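Local coordinates for tudor and KH domain-containing protein homolog (Bombyx mori, PDB 5VQH) that binds symmetrically dimethylated arginine of the Piwi proteins Siwi and Ago3 through its Tudor domain and takes part in primary piRNA biogenesis, at residues 54-59 against 87-92; 63-68 against 126-131. One frame throughout, in Å; residues are numbered along the deposited sequence.

Contact 1 (54-59 against 87-92); sequences HMTEYY and GRWYRA. With 2MR (n3, n4-dimethylarginine), chain C.
M55, T56 and Y59 project from helix 43-59 onto W89 and its neighbours in strand 89-98, joining the long helix of the extended Tudor domain to the strands of the Tudor core. The CB of M55 lies 4.1 Å from W89 CB, its SD reaches R91 CG at 3.7 Å, and the bend at chi3 (55°) curls CE back to 3.6 Å from Y90 C. A flexible, unbranched thioether suits this path along a strand. The aliphatic part of R91 crosses M55 at about a right angle, while its guanidinium is held by D115 and the carbonyls of L134 and L137.

Y59 CB stands over the indole of W89 in a CH-pi contact, 3.4 Å from the centroid of the five-membered ring and 10° off its normal. The broad, flat indole gives the helix a surface to rest on. With an alanine in place of W89, the face under Y59 CB would be gone and a gap would probably open there. T56, a small residue with a hydroxyl, accepts a nearly straight bond from W89 N to OG1 (3.1 Å, 164°), and OG1 is also bonded to V52 O. Y90 belongs to the aromatic cage of the dimethylarginine pocket, with F83, Y113 and Y116, and turns a ring face to the ligand, whose NH1 lies 3.8 Å above the ring plane.

Contact 2 (63-68 against 126-131); sequences ENREAH and ELCELR
A His-carboxylate hydrogen bond between H68 and E129 fastens the turn after helix 62-66 to the short, weakly bonded strand 128-129, at the edge of the Tudor sheet. Two bonds join the same two residues. In the backbone, E129 N donates to H68 O (2.6 Å, 165°); in the side chains, H68 ND1 donates to E129 OE1 at 2.7 Å. The carboxylate oxygen lies close to the imidazole plane, so the N-H points well at it, but the histidine comes to OE1 from above the carboxylate plane, 44° out of it.

CG of E129 is anti to the backbone N (chi1 -179°), and a bend at chi2 then brings OE1 to the ring. Histidine suits its place because both ring nitrogens have a hydrogen-bonding partner: ND1 has E129 OE1 and NE2 has Y58 OH. The nearby carboxylate would be expected to favour a positive imidazole, an effect that R131, with NE 5.0 Å from H68 NE2, probably moderates. R131 lays its aliphatic CG 3.2 Å from H68 CE1, and its bent chain carries the guanidinium on to a salt bridge with D133 and a cation-pi contact with Y58.

At the other end C128 turns its SG toward the chain of R65, 3.8 Å from CG; a small, weakly polar thiol fits against these methylenes, while R65 NH1 bonds Y59 O. C128 pairs through its backbone with A80 of strand 78-82 and packs on W89 of strand 89-98. Helix 62-66 is thus tied to the sheet edge while Y58, Y59 and H54 of helix 43-59 lie alongside.

Contacts 1 and 2 have their centres about 10 Å apart and interleave along the chain: helix 43-59 is followed by helix 62-66, and both reach the same antiparallel sheet. The end of the first helix couples them directly. Y59 of contact 1 extends its hydroxyl into contact 2, where OH forms a probable hydrogen bond with E129 O at 2.6 Å, and the bond from its backbone O to R65 is a second tie. Only contact 1 reaches the dimethylarginine pocket, through R88 and Y90, both of which are also bonded to D86. D118, another pocket residue, is hydrogen-bonded to the ligand.

Contact 1 (54-59 against 87-92)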
ATOM      1  N   HIS A  54      13.668   0.236  14.210  1.00 37.65           N
ATOM      2  CA  HIS A  54      13.665  -0.675  15.332  1.00 41.97           C
ATOM      3  C   HIS A  54      13.514  -2.144  14.878  1.00 39.55           C
ATOM      4  O   HIS A  54      14.291  -3.021  15.289  1.00 38.06           O
ATOM      5  CB  HIS A  54      12.552  -0.274  16.285  1.00 48.86           C
ATOM      6  CG  HIS A  54      12.530  -1.069  17.539  1.00 61.03           C
ATOM      7  ND1 HIS A  54      11.427  -1.122  18.361  1.00 70.65           N
ATOM      8  CD2 HIS A  54      13.471  -1.854  18.116  1.00 70.60           C
ATOM      9  CE1 HIS A  54      11.694  -1.891  19.402  1.00 77.04           C
ATOM     10  NE2 HIS A  54      12.926  -2.355  19.274  1.00 76.74           N
ATOM     11  N   MET A  55      12.531  -2.407  14.018  1.00 34.07           N
ATOM     12  CA  MET A  55      12.296  -3.753  13.572  1.00 31.55           C
ATOM     13  C   MET A  55      13.534  -4.223  12.868  1.00 31.64           C
ATOM     14  O   MET A  55      13.983  -5.359  13.035  1.00 30.98           O
ATOM     15  CB  MET A  55      11.095  -3.816  12.646  1.00 31.42           C
ATOM     16  CG  MET A  55       9.787  -3.694  13.390  1.00 31.41           C
ATOM     17  SD  MET A  55       8.296  -3.819  12.376  1.00 31.98           S
ATOM     18  CE  MET A  55       8.538  -5.389  11.546  1.00 34.72           C
ATOM     19  N   THR A  56      14.120  -3.336  12.102  1.00 31.38           N
ATOM     20  CA  THR A  56      15.267  -3.728  11.342  1.00 36.75           C
ATOM     21  C   THR A  56      16.494  -4.007  12.218  1.00 40.91           C
ATOM     22  O   THR A  56      17.207  -4.971  11.941  1.00 44.70           O
ATOM     23  CB  THR A  56      15.587  -2.729  10.229  1.00 34.85           C
ATOM     24  OG1 THR A  56      14.394  -2.478   9.507  1.00 34.31           O
ATOM     25  CG2 THR A  56      16.600  -3.303   9.249  1.00 33.81           C
ATOM     26  N   GLU A  57      16.749  -3.206  13.257  1.00 41.65           N
ATOM     27  CA  GLU A  57      17.892  -3.494  14.140  1.00 42.36           C
ATOM     28  C   GLU A  57      17.635  -4.856  14.832  1.00 41.03           C
ATOM     29  O   GLU A  57      18.525  -5.696  14.952  1.00 43.49           O
ATOM     30  CB  GLU A  57      18.140  -2.364  15.170  1.00 40.68           C
ATOM     31  N   TYR A  58      16.393  -5.076  15.234  1.00 38.35           N
ATOM     32  CA  TYR A  58      16.028  -6.228  16.053  1.00 36.65           C
ATOM     33  C   TYR A  58      16.074  -7.540  15.255  1.00 35.00           C
ATOM     34  O   TYR A  58      16.823  -8.472  15.596  1.00 30.82           O
ATOM     35  CB  TYR A  58      14.646  -5.993  16.641  1.00 35.94           C
ATOM     36  CG  TYR A  58      14.163  -7.070  17.547  1.00 35.63           C
ATOM     37  CD1 TYR A  58      14.633  -7.178  18.832  1.00 37.31           C
ATOM     38  CD2 TYR A  58      13.204  -7.980  17.122  1.00 37.27           C
ATOM     39  CE1 TYR A  58      14.181  -8.184  19.686  1.00 39.70           C
ATOM     40  CE2 TYR A  58      12.744  -8.996  17.955  1.00 36.96           C
ATOM     41  CZ  TYR A  58      13.233  -9.101  19.242  1.00 38.80           C
ATOM     42  OH  TYR A  58      12.779 -10.102  20.069  1.00 35.71           O
ATOM     43  N   TYR A  59      15.291  -7.603  14.186  1.00 33.66           N
ATOM     44  CA  TYR A  59      15.206  -8.835  13.385  1.00 34.80           C
ATOM     45  C   TYR A  59      16.502  -9.097  12.573  1.00 33.07           C
ATOM     46  O   TYR A  59      16.643 -10.103  11.901  1.00 31.74           O
ATOM     47  CB  TYR A  59      13.951  -8.831  12.486  1.00 31.58           C
ATOM     48  CG  TYR A  59      12.643  -9.026  13.261  1.00 32.28           C
ATOM     49  CD1 TYR A  59      12.280 -10.268  13.750  1.00 33.39           C
ATOM     50  CD2 TYR A  59      11.749  -7.974  13.466  1.00 32.10           C
ATOM     51  CE1 TYR A  59      11.088 -10.459  14.421  1.00 31.22           C
ATOM     52  CE2 TYR A  59      10.572  -8.155  14.153  1.00 30.62           C
ATOM     53  CZ  TYR A  59      10.242  -9.405  14.631  1.00 33.22           C
ATOM     54  OH  TYR A  59       9.055  -9.618  15.341  1.00 34.00           O
ATOM     55  N   GLY A  87      16.445  -4.765   2.034  1.00 42.23           N
ATOM     56  CA  GLY A  87      16.862  -5.617   3.138  1.00 40.49           C
ATOM     57  C   GLY A  87      16.415  -5.179   4.521  1.00 39.60           C
ATOM     58  O   GLY A  87      16.980  -5.613   5.481  1.00 38.88           O
ATOM     59  N   ARG A  88      15.395  -4.336   4.640  1.00 41.07           N
ATOM     60  CA  ARG A  88      14.861  -3.944   5.960  1.00 40.94           C
ATOM     61  C   ARG A  88      13.561  -4.706   6.322  1.00 39.91           C
ATOM     62  O   ARG A  88      12.901  -5.305   5.451  1.00 37.60           O
ATOM     63  CB  ARG A  88      14.617  -2.426   5.999  1.00 45.80           C
ATOM     64  CG  ARG A  88      15.841  -1.564   5.689  1.00 49.61           C
ATOM     65  CD  ARG A  88      15.527  -0.090   5.850  1.00 54.75           C
ATOM     66  NE  ARG A  88      16.620   0.805   5.434  1.00 62.51           N
ATOM     67  CZ  ARG A  88      16.739   1.381   4.229  1.00 64.92           C
ATOM     68  NH1 ARG A  88      15.861   1.152   3.254  1.00 64.66           N
ATOM     69  NH2 ARG A  88      17.760   2.198   3.985  1.00 63.66           N
ATOM     70  N   TRP A  89      13.200  -4.683   7.603  1.00 36.56           N
ATOM     71  CA  TRP A  89      12.075  -5.469   8.110  1.00 34.25           C
ATOM     72  C   TRP A  89      10.804  -4.647   8.216  1.00 35.87           C
ATOM     73  O   TRP A  89      10.810  -3.493   8.686  1.00 35.53           O
ATOM     74  CB  TRP A  89      12.416  -6.101   9.479  1.00 36.13           C
ATOM     75  CG  TRP A  89      13.416  -7.231   9.352  1.00 35.75           C
ATOM     76  CD1 TRP A  89      14.772  -7.124   9.284  1.00 38.25           C
ATOM     77  CD2 TRP A  89      13.128  -8.619   9.214  1.00 35.43           C
ATOM     78  NE1 TRP A  89      15.352  -8.359   9.133  1.00 36.70           N
ATOM     79  CE2 TRP A  89      14.362  -9.296   9.086  1.00 35.52           C
ATOM     80  CE3 TRP A  89      11.952  -9.363   9.193  1.00 33.87           C
ATOM     81  CZ2 TRP A  89      14.444 -10.657   8.934  1.00 31.82           C
ATOM     82  CZ3 TRP A  89      12.045 -10.702   9.051  1.00 33.29           C
ATOM     83  CH2 TRP A  89      13.285 -11.342   8.922  1.00 31.23           C
ATOM     84  N   TYR A  90       9.698  -5.273   7.813  1.00 33.67           N
ATOM     85  CA  TYR A  90       8.409  -4.604   7.688  1.00 29.64           C
ATOM     86  C   TYR A  90       7.279  -5.507   8.206  1.00 29.05           C
ATOM     87  O   TYR A  90       7.418  -6.729   8.368  1.00 30.06           O
ATOM     88  CB  TYR A  90       8.184  -4.193   6.226  1.00 28.48           C
ATOM     89  CG  TYR A  90       9.208  -3.205   5.729  1.00 29.83           C
ATOM     90  CD1 TYR A  90       9.070  -1.865   5.998  1.00 32.01           C
ATOM     91  CD2 TYR A  90      10.335  -3.608   5.013  1.00 30.09           C
ATOM     92  CE1 TYR A  90      10.008  -0.940   5.570  1.00 31.27           C
ATOM     93  CE2 TYR A  90      11.290  -2.690   4.586  1.00 29.02           C
ATOM     94  CZ  TYR A  90      11.109  -1.343   4.865  1.00 30.19           C
ATOM     95  OH  TYR A  90      12.005  -0.350   4.478  1.00 28.60           O
ATOM     96  N   ARG A  91       6.163  -4.882   8.497  1.00 27.29           N
ATOM     97  CA  ARG A  91       4.993  -5.581   8.897  1.00 27.05           C
ATOM     98  C   ARG A  91       4.264  -5.889   7.618  1.00 28.63           C
ATOM     99  O   ARG A  91       4.005  -4.975   6.809  1.00 31.34           O
ATOM    100  CB  ARG A  91       4.120  -4.715   9.796  1.00 26.54           C
ATOM    101  CG  ARG A  91       4.831  -4.204  11.021  1.00 27.64           C
ATOM    102  CD  ARG A  91       3.934  -3.425  11.996  1.00 28.59           C
ATOM    103  NE  ARG A  91       3.295  -2.211  11.485  1.00 27.14           N
ATOM    104  CZ  ARG A  91       2.442  -1.461  12.192  1.00 26.41           C
ATOM    105  NH1 ARG A  91       2.111  -1.791  13.447  1.00 26.90           N
ATOM    106  NH2 ARG A  91       1.889  -0.389  11.651  1.00 24.06           N
ATOM    107  N   ALA A  92       3.921  -7.165   7.438  1.00 27.50           N
ATOM    108  CA  ALA A  92       3.210  -7.603   6.254  1.00 26.93           C
ATOM    109  C   ALA A  92       2.139  -8.614   6.632  1.00 29.83           C
ATOM    110  O   ALA A  92       2.226  -9.261   7.673  1.00 28.79           O
ATOM    111  CB  ALA A  92       4.185  -8.228   5.309  1.00 25.96           C
TER
HETATM  112  N   2MR C 501      13.342   3.415   0.950  1.00 78.06           N
HETATM  113  CA  2MR C 501      13.420   1.958   0.743  1.00 77.09           C
HETATM  114  CB  2MR C 501      12.017   1.365   0.833  1.00 68.19           C
HETATM  115  CG  2MR C 501      11.236   1.850   2.053  1.00 60.15           C
HETATM  116  CD  2MR C 501      10.181   0.798   2.338  1.00 50.43           C
HETATM  117  NE  2MR C 501       9.252   0.748   1.237  1.00 43.78           N
HETATM  118  CZ  2MR C 501       8.391  -0.239   1.129  1.00 42.11           C
HETATM  119  NH1 2MR C 501       8.425  -1.151   1.985  1.00 39.95           N
HETATM  120  CQ1 2MR C 501       7.552  -2.304   2.031  1.00 41.64           C
HETATM  121  NH2 2MR C 501       7.512  -0.278   0.127  1.00 44.60           N
HETATM  122  CQ2 2MR C 501       7.432   0.730  -0.919  1.00 41.09           C
HETATM  123  C   2MR C 501      14.038   1.506  -0.574  1.00 79.86           C
HETATM  124  O   2MR C 501      13.927   0.338  -0.992  1.00 72.29           O
HETATM  125  OXT 2MR C 501      14.688   2.281  -1.282  1.00 89.55           O

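Contact 2 (63-68 against 126-131)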
ATOM      1  N   GLU A  63      19.829 -14.160  17.101  1.00 45.69           N
ATOM      2  CA  GLU A  63      19.227 -14.516  18.391  1.00 48.98           C
ATOM      3  C   GLU A  63      17.734 -14.181  18.393  1.00 46.01           C
ATOM      4  O   GLU A  63      16.921 -14.956  18.867  1.00 43.42           O
ATOM      5  CB  GLU A  63      19.915 -13.791  19.560  1.00 57.11           C
ATOM      6  CG  GLU A  63      21.444 -13.843  19.545  1.00 64.68           C
ATOM      7  CD  GLU A  63      22.091 -12.672  18.787  1.00 68.04           C
ATOM      8  OE1 GLU A  63      22.180 -11.542  19.350  1.00 65.10           O
ATOM      9  OE2 GLU A  63      22.522 -12.898  17.628  1.00 67.20           O
ATOM     10  N   ASN A  64      17.394 -13.012  17.853  1.00 46.78           N
ATOM     11  CA  ASN A  64      16.022 -12.510  17.856  1.00 45.96           C
ATOM     12  C   ASN A  64      15.152 -13.205  16.837  1.00 44.77           C
ATOM     13  O   ASN A  64      14.020 -13.569  17.135  1.00 42.03           O
ATOM     14  CB  ASN A  64      15.998 -11.003  17.613  1.00 47.29           C
ATOM     15  CG  ASN A  64      16.591 -10.223  18.774  1.00 49.20           C
ATOM     16  OD1 ASN A  64      16.769 -10.761  19.870  1.00 44.14           O
ATOM     17  ND2 ASN A  64      16.888  -8.947  18.541  1.00 49.93           N
ATOM     18  N   ARG A  65      15.668 -13.416  15.637  1.00 44.12           N
ATOM     19  CA  ARG A  65      14.939 -14.266  14.712  1.00 48.11           C
ATOM     20  C   ARG A  65      14.543 -15.643  15.336  1.00 48.30           C
ATOM     21  O   ARG A  65      13.396 -16.070  15.243  1.00 47.78           O
ATOM     22  CB  ARG A  65      15.746 -14.423  13.429  1.00 49.14           C
ATOM     23  CG  ARG A  65      15.788 -13.149  12.600  1.00 47.37           C
ATOM     24  CD  ARG A  65      16.175 -13.464  11.178  1.00 47.49           C
ATOM     25  NE  ARG A  65      17.512 -14.066  11.137  1.00 49.97           N
ATOM     26  CZ  ARG A  65      18.659 -13.385  11.147  1.00 47.95           C
ATOM     27  NH1 ARG A  65      18.662 -12.055  11.190  1.00 46.83           N
ATOM     28  NH2 ARG A  65      19.814 -14.041  11.146  1.00 46.35           N
ATOM     29  N   GLU A  66      15.480 -16.304  16.010  1.00 55.10           N
ATOM     30  CA  GLU A  66      15.240 -17.632  16.583  1.00 53.39           C
ATOM     31  C   GLU A  66      14.212 -17.619  17.704  1.00 53.81           C
ATOM     32  O   GLU A  66      13.482 -18.588  17.895  1.00 58.94           O
ATOM     33  CB  GLU A  66      16.548 -18.234  17.075  1.00 59.31           C
ATOM     34  CG  GLU A  66      17.540 -18.541  15.949  1.00 61.72           C
ATOM     35  CD  GLU A  66      18.948 -18.834  16.454  1.00 64.84           C
ATOM     36  OE1 GLU A  66      19.313 -18.359  17.562  1.00 64.87           O
ATOM     37  OE2 GLU A  66      19.696 -19.534  15.731  1.00 58.25           O
ATOM     38  N   ALA A  67      14.132 -16.518  18.437  1.00 53.47           N
ATOM     39  CA  ALA A  67      13.073 -16.349  19.443  1.00 51.24           C
ATOM     40  C   ALA A  67      11.751 -15.925  18.810  1.00 51.67           C
ATOM     41  O   ALA A  67      10.784 -15.685  19.524  1.00 58.50           O
ATOM     42  CB  ALA A  67      13.485 -15.332  20.499  1.00 47.75           C
ATOM     43  N   HIS A  68      11.715 -15.765  17.492  1.00 46.97           N
ATOM     44  CA  HIS A  68      10.467 -15.458  16.796  1.00 47.03           C
ATOM     45  C   HIS A  68      10.377 -16.217  15.469  1.00 48.50           C
ATOM     46  O   HIS A  68       9.870 -15.699  14.470  1.00 43.58           O
ATOM     47  CB  HIS A  68      10.344 -13.970  16.584  1.00 44.51           C
ATOM     48  CG  HIS A  68      10.306 -13.206  17.864  1.00 51.13           C
ATOM     49  ND1 HIS A  68       9.152 -13.053  18.596  1.00 52.39           N
ATOM     50  CD2 HIS A  68      11.284 -12.596  18.575  1.00 52.96           C
ATOM     51  CE1 HIS A  68       9.413 -12.363  19.688  1.00 50.62           C
ATOM     52  NE2 HIS A  68      10.699 -12.070  19.700  1.00 52.81           N
ATOM     53  N   GLU A 126      12.083 -17.090   5.474  1.00 42.47           N
ATOM     54  CA  GLU A 126      12.704 -15.898   6.011  1.00 44.58           C
ATOM     55  C   GLU A 126      11.715 -14.963   6.713  1.00 43.80           C
ATOM     56  O   GLU A 126      12.093 -13.871   7.103  1.00 52.14           O
ATOM     57  CB  GLU A 126      13.472 -15.160   4.903  1.00 49.89           C
ATOM     58  CG  GLU A 126      12.616 -14.620   3.748  1.00 52.41           C
ATOM     59  CD  GLU A 126      13.461 -14.072   2.615  1.00 55.05           C
ATOM     60  OE1 GLU A 126      14.166 -13.062   2.851  1.00 58.91           O
ATOM     61  OE2 GLU A 126      13.417 -14.657   1.494  1.00 55.25           O
ATOM     62  N   LEU A 127      10.464 -15.378   6.879  1.00 37.09           N
ATOM     63  CA  LEU A 127       9.504 -14.629   7.712  1.00 33.90           C
ATOM     64  C   LEU A 127       9.703 -14.950   9.210  1.00 33.93           C
ATOM     65  O   LEU A 127      10.201 -16.036   9.568  1.00 32.87           O
ATOM     66  CB  LEU A 127       8.053 -14.949   7.312  1.00 32.86           C
ATOM     67  CG  LEU A 127       7.671 -14.839   5.828  1.00 31.63           C
ATOM     68  CD1 LEU A 127       6.290 -15.435   5.586  1.00 31.39           C
ATOM     69  CD2 LEU A 127       7.719 -13.398   5.390  1.00 29.87           C
ATOM     70  N   CYS A 128       9.328 -14.003  10.071  1.00 32.08           N
ATOM     71  CA  CYS A 128       9.440 -14.185  11.497  1.00 32.47           C
ATOM     72  C   CYS A 128       8.145 -13.829  12.149  1.00 33.45           C
ATOM     73  O   CYS A 128       7.343 -13.116  11.561  1.00 31.41           O
ATOM     74  CB  CYS A 128      10.523 -13.283  12.059  1.00 33.46           C
ATOM     75  SG  CYS A 128      12.177 -13.852  11.690  1.00 36.39           S
ATOM     76  N   GLU A 129       7.931 -14.314  13.367  1.00 35.42           N
ATOM     77  CA  GLU A 129       6.775 -13.891  14.111  1.00 39.82           C
ATOM     78  C   GLU A 129       6.968 -12.416  14.471  1.00 37.57           C
ATOM     79  O   GLU A 129       8.050 -11.989  14.890  1.00 32.83           O
ATOM     80  CB  GLU A 129       6.594 -14.704  15.391  1.00 47.62           C
ATOM     81  CG  GLU A 129       5.354 -14.289  16.214  1.00 58.27           C
ATOM     82  CD  GLU A 129       5.657 -13.827  17.656  1.00 65.35           C
ATOM     83  OE1 GLU A 129       6.728 -14.183  18.208  1.00 70.73           O
ATOM     84  OE2 GLU A 129       4.813 -13.113  18.253  1.00 59.22           O
ATOM     85  N   LEU A 130       5.899 -11.654  14.301  1.00 34.99           N
ATOM     86  CA  LEU A 130       5.869 -10.261  14.728  1.00 34.73           C
ATOM     87  C   LEU A 130       5.570 -10.137  16.242  1.00 34.06           C
ATOM     88  O   LEU A 130       4.511 -10.495  16.696  1.00 32.09           O
ATOM     89  CB  LEU A 130       4.845  -9.460  13.900  1.00 30.32           C
ATOM     90  CG  LEU A 130       4.869  -7.944  14.141  1.00 29.97           C
ATOM     91  CD1 LEU A 130       6.211  -7.305  13.744  1.00 28.85           C
ATOM     92  CD2 LEU A 130       3.722  -7.236  13.449  1.00 27.95           C
ATOM     93  N   ARG A 131       6.536  -9.638  16.997  1.00 38.34           N
ATOM     94  CA  ARG A 131       6.360  -9.270  18.400  1.00 41.64           C
ATOM     95  C   ARG A 131       5.138  -8.373  18.599  1.00 41.72           C
ATOM     96  O   ARG A 131       4.964  -7.376  17.887  1.00 41.30           O
ATOM     97  CB  ARG A 131       7.589  -8.505  18.878  1.00 46.74           C
ATOM     98  CG  ARG A 131       8.527  -9.286  19.750  1.00 51.52           C
ATOM     99  CD  ARG A 131       9.087  -8.367  20.823  1.00 58.72           C
ATOM    100  NE  ARG A 131       9.739  -7.201  20.224  1.00 66.81           N
ATOM    101  CZ  ARG A 131       9.875  -6.009  20.808  1.00 74.28           C
ATOM    102  NH1 ARG A 131      10.496  -5.021  20.168  1.00 68.78           N
ATOM    103  NH2 ARG A 131       9.394  -5.794  22.031  1.00 80.06           N
TER